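Long-range contact in contact-dependent inhibitor I (Escherichia coli NC101, PDB 5I4Q), which probably acts as an immunity protein that protects its own cell by neutralising the toxin of a contact-dependent growth inhibition system: residues 32-43 against 95-104. Numbering follows the deposited sequence.
Sequences IESLVHQIGSTN and HKKFSDGLAW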
loop_
_atom_site.group_PDB
_atom_site.type_symbol
_atom_site.label_atom_id
_atom_site.label_comp_id
_atom_site.label_asym_id
_atom_site.label_seq_id
_atom_site.Cartn_x
_atom_site.Cartn_y
_atom_site.Cartn_z
ATOM N N ILE B 32 15.592 11.523 -13.075
ATOM C CA ILE B 32 15.074 11.653 -14.409
ATOM C C ILE B 32 15.086 13.107 -14.895
ATOM O O ILE B 32 15.430 13.321 -16.038
ATOM C CB ILE B 32 13.659 11.106 -14.497
ATOM C CG1 ILE B 32 13.687 9.586 -14.352
ATOM C CG2 ILE B 32 13.012 11.569 -15.778
ATOM C CD1 ILE B 32 12.311 8.988 -14.080
ATOM N N GLU B 33 14.731 14.079 -14.035
ATOM C CA GLU B 33 14.766 15.513 -14.401
ATOM C C GLU B 33 16.169 15.916 -14.866
ATOM O O GLU B 33 16.318 16.680 -15.802
ATOM C CB GLU B 33 14.387 16.415 -13.226
ATOM C CG GLU B 33 12.915 16.442 -12.838
ATOM C CD GLU B 33 12.639 17.321 -11.606
ATOM O OE1 GLU B 33 13.520 17.438 -10.710
ATOM O OE2 GLU B 33 11.530 17.893 -11.536
ATOM N N SER B 34 17.166 15.387 -14.177
ATOM C CA SER B 34 18.582 15.635 -14.435
ATOM C C SER B 34 19.085 14.956 -15.707
ATOM O O SER B 34 19.852 15.561 -16.430
ATOM C CB SER B 34 19.406 15.211 -13.198
ATOM O OG SER B 34 20.772 14.994 -13.475
ATOM N N LEU B 35 18.658 13.719 -15.978
ATOM C CA LEU B 35 18.991 13.019 -17.241
ATOM C C LEU B 35 18.412 13.677 -18.441
ATOM O O LEU B 35 19.057 13.774 -19.482
ATOM C CB LEU B 35 18.486 11.590 -17.248
ATOM C CG LEU B 35 19.372 10.602 -16.534
ATOM C CD1 LEU B 35 18.623 9.291 -16.399
ATOM C CD2 LEU B 35 20.674 10.404 -17.281
ATOM N N VAL B 36 17.158 14.086 -18.316
ATOM C CA VAL B 36 16.491 14.850 -19.364
ATOM C C VAL B 36 17.306 16.128 -19.643
ATOM O O VAL B 36 17.580 16.420 -20.789
ATOM C CB VAL B 36 15.037 15.175 -19.000
ATOM C CG1 VAL B 36 14.420 16.145 -20.014
ATOM C CG2 VAL B 36 14.158 13.898 -18.952
ATOM N N HIS B 37 17.701 16.856 -18.596
ATOM C CA HIS B 37 18.517 18.063 -18.739
ATOM C C HIS B 37 19.829 17.773 -19.452
ATOM O O HIS B 37 20.147 18.464 -20.423
ATOM C CB HIS B 37 18.779 18.673 -17.369
ATOM C CG HIS B 37 19.465 19.995 -17.400
ATOM N ND1 HIS B 37 18.888 21.119 -17.953
ATOM C CD2 HIS B 37 20.659 20.394 -16.887
ATOM C CE1 HIS B 37 19.713 22.143 -17.815
ATOM N NE2 HIS B 37 20.785 21.732 -17.157
ATOM N N GLN B 38 20.550 16.737 -19.011
ATOM C CA GLN B 38 21.836 16.353 -19.627
ATOM C C GLN B 38 21.682 15.973 -21.088
ATOM O O GLN B 38 22.451 16.439 -21.929
ATOM C CB GLN B 38 22.514 15.191 -18.902
ATOM C CG GLN B 38 22.964 15.469 -17.474
ATOM C CD GLN B 38 23.364 14.193 -16.723
ATOM O OE1 GLN B 38 22.780 13.850 -15.685
ATOM N NE2 GLN B 38 24.354 13.486 -17.243
ATOM N N ILE B 39 20.706 15.115 -21.383
ATOM C CA ILE B 39 20.429 14.688 -22.750
ATOM C C ILE B 39 20.175 15.878 -23.675
ATOM O O ILE B 39 20.624 15.900 -24.816
ATOM C CB ILE B 39 19.228 13.706 -22.786
ATOM C CG1 ILE B 39 19.630 12.364 -22.204
ATOM C CG2 ILE B 39 18.726 13.453 -24.207
ATOM C CD1 ILE B 39 18.440 11.526 -21.734
ATOM N N GLY B 40 19.431 16.855 -23.168
ATOM C CA GLY B 40 19.096 18.060 -23.922
ATOM C C GLY B 40 20.255 19.016 -24.098
ATOM O O GLY B 40 20.162 19.940 -24.854
ATOM N N SER B 41 21.347 18.784 -23.381
ATOM C CA SER B 41 22.541 19.620 -23.446
ATOM C C SER B 41 23.681 18.918 -24.148
ATOM O O SER B 41 24.788 19.376 -24.046
ATOM C CB SER B 41 23.052 19.927 -22.036
ATOM O OG SER B 41 22.061 20.505 -21.231
ATOM N N THR B 42 23.463 17.790 -24.819
ATOM C CA THR B 42 24.595 17.138 -25.492
ATOM C C THR B 42 24.170 16.659 -26.867
ATOM O O THR B 42 22.971 16.733 -27.232
ATOM C CB THR B 42 25.264 16.049 -24.585
ATOM O OG1 THR B 42 26.543 15.691 -25.110
ATOM C CG2 THR B 42 24.471 14.811 -24.420
ATOM N N ASN B 43 25.136 16.208 -27.661
ATOM C CA ASN B 43 24.776 15.722 -28.992
ATOM C C ASN B 43 24.166 14.277 -28.958
ATOM O O ASN B 43 24.224 13.566 -27.963
ATOM C CB ASN B 43 25.933 15.914 -29.997
ATOM C CG ASN B 43 27.041 14.895 -29.828
ATOM O OD1 ASN B 43 26.829 13.800 -29.284
ATOM N ND2 ASN B 43 28.232 15.235 -30.313
ATOM N N HIS B 95 15.304 13.392 -28.064
ATOM C CA HIS B 95 16.506 14.231 -28.040
ATOM C C HIS B 95 16.192 15.628 -28.562
ATOM O O HIS B 95 16.553 16.633 -27.958
ATOM C CB HIS B 95 17.638 13.593 -28.827
ATOM C CG HIS B 95 18.923 14.359 -28.754
ATOM N ND1 HIS B 95 19.483 14.984 -29.852
ATOM C CD2 HIS B 95 19.750 14.610 -27.712
ATOM C CE1 HIS B 95 20.598 15.589 -29.485
ATOM N NE2 HIS B 95 20.774 15.389 -28.189
ATOM N N LYS B 96 15.490 15.687 -29.677
ATOM C CA LYS B 96 15.116 16.953 -30.249
ATOM C C LYS B 96 14.306 17.762 -29.288
ATOM O O LYS B 96 14.605 18.919 -29.067
ATOM C CB LYS B 96 14.356 16.759 -31.566
ATOM C CG LYS B 96 13.685 18.027 -32.089
ATOM C CD LYS B 96 13.870 18.186 -33.597
ATOM C CE LYS B 96 13.115 19.391 -34.168
ATOM N NZ LYS B 96 13.574 20.686 -33.574
ATOM N N LYS B 97 13.278 17.160 -28.706
ATOM C CA LYS B 97 12.391 17.905 -27.807
ATOM C C LYS B 97 13.137 18.398 -26.576
ATOM O O LYS B 97 12.936 19.521 -26.163
ATOM C CB LYS B 97 11.177 17.069 -27.404
ATOM C CG LYS B 97 10.072 17.066 -28.445
ATOM C CD LYS B 97 8.774 16.559 -27.838
ATOM C CE LYS B 97 7.706 17.642 -27.687
ATOM N NZ LYS B 97 6.967 17.879 -28.962
ATOM N N PHE B 98 13.993 17.558 -25.999
ATOM C CA PHE B 98 14.722 17.910 -24.771
ATOM C C PHE B 98 15.779 19.011 -25.073
ATOM O O PHE B 98 15.966 19.912 -24.289
ATOM C CB PHE B 98 15.449 16.698 -24.181
ATOM C CG PHE B 98 14.567 15.572 -23.697
ATOM C CD1 PHE B 98 13.230 15.760 -23.370
ATOM C CD2 PHE B 98 15.107 14.312 -23.520
ATOM C CE1 PHE B 98 12.461 14.728 -22.885
ATOM C CE2 PHE B 98 14.324 13.277 -23.065
ATOM C CZ PHE B 98 12.998 13.483 -22.765
ATOM N N SER B 99 16.454 18.925 -26.226
ATOM C CA SER B 99 17.348 19.991 -26.717
ATOM C C SER B 99 16.643 21.340 -26.888
ATOM O O SER B 99 17.221 22.365 -26.610
ATOM C CB SER B 99 17.976 19.577 -28.055
ATOM O OG SER B 99 18.791 18.426 -27.899
ATOM N N ASP B 100 15.395 21.340 -27.343
ATOM C CA ASP B 100 14.614 22.587 -27.474
ATOM C C ASP B 100 14.071 23.119 -26.157
ATOM O O ASP B 100 13.328 24.083 -26.163
ATOM C CB ASP B 100 13.433 22.393 -28.440
ATOM C CG ASP B 100 13.871 22.257 -29.901
ATOM O OD1 ASP B 100 15.041 22.582 -30.229
ATOM O OD2 ASP B 100 13.040 21.832 -30.739
ATOM N N GLY B 101 14.390 22.463 -25.042
ATOM C CA GLY B 101 14.010 22.931 -23.715
ATOM C C GLY B 101 12.899 22.183 -22.983
ATOM O O GLY B 101 12.431 22.648 -21.953
ATOM N N LEU B 102 12.482 21.017 -23.473
ATOM C CA LEU B 102 11.490 20.210 -22.761
ATOM C C LEU B 102 12.143 19.570 -21.517
ATOM O O LEU B 102 13.158 18.860 -21.633
ATOM C CB LEU B 102 10.849 19.159 -23.680
ATOM C CG LEU B 102 9.705 18.321 -23.053
ATOM C CD1 LEU B 102 8.498 19.212 -22.781
ATOM C CD2 LEU B 102 9.280 17.137 -23.911
ATOM N N ALA B 103 11.544 19.837 -20.343
ATOM C CA ALA B 103 12.092 19.426 -19.042
ATOM C C ALA B 103 11.535 18.089 -18.527
ATOM O O ALA B 103 12.111 17.473 -17.634
ATOM C CB ALA B 103 11.841 20.524 -18.003
ATOM N N TRP B 104 10.414 17.650 -19.078
ATOM C CA TRP B 104 9.753 16.424 -18.647
ATOM C C TRP B 104 8.954 15.893 -19.844
ATOM O O TRP B 104 8.382 16.663 -20.571
ATOM C CB TRP B 104 8.816 16.736 -17.481
ATOM C CG TRP B 104 8.304 15.531 -16.795
ATOM C CD1 TRP B 104 7.086 14.963 -16.958
ATOM C CD2 TRP B 104 8.997 14.725 -15.831
ATOM N NE1 TRP B 104 6.970 13.842 -16.172
ATOM C CE2 TRP B 104 8.126 13.674 -15.463
ATOM C CE3 TRP B 104 10.266 14.785 -15.243
ATOM C CZ2 TRP B 104 8.477 12.698 -14.517
ATOM C CZ3 TRP B 104 10.622 13.798 -14.319
ATOM C CH2 TRP B 104 9.718 12.782 -13.955
#
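Val-36 meets Phe-98 through a CH-pi contact: CG1 stands 3.6 Å from the centroid of the Phe-98 ring. It lies only 14° off the ring normal, hence almost centrally over one face. The first torsion of Val-36, with CG1 anti to the backbone N, turns this methyl to the Phe-98 ring and to the backbone at Leu-102, and the same CG1 lies 3.4 Å from Leu-102 O as the chain turns past it. At the rim of the Phe-98 ring, close to its plane, Ile-39 CG2 packs 3.8 Å from Phe-98 CD2. Val-36 thus takes a face of the ring and Ile-39 an edge.

His-95 supplies the polar link. With CG anti to the backbone N, its ring reaches the loop that follows helix 4-40, where NE2 donates to Thr-42 O at 2.7 Å. The N-H...O angle is 159°, and the acceptor lies in the imidazole plane, although the donor is tilted from the carbonyl plane. Between these two sites the backbones come together: the CA atoms of Gly-40 and Ser-99 are 3.8 Å apart, and Ser-99 CA makes a C-H...O contact with Gly-40 O. Farther along, Trp-104 CZ3 approaches Ile-32 CG2 at 3.6 Å; Arg-75 makes a cation-pi contact with this indole, and Leu-79 of helix 74-82 touches both residues.

The axes of segments 32-40 and 95-99 cross at -93° with a closest approach of 8.2 Å: a near-perpendicular helix-helix packing in an all-alpha fold, extended by the C-terminal segment after a Schellman motif at Gly-101.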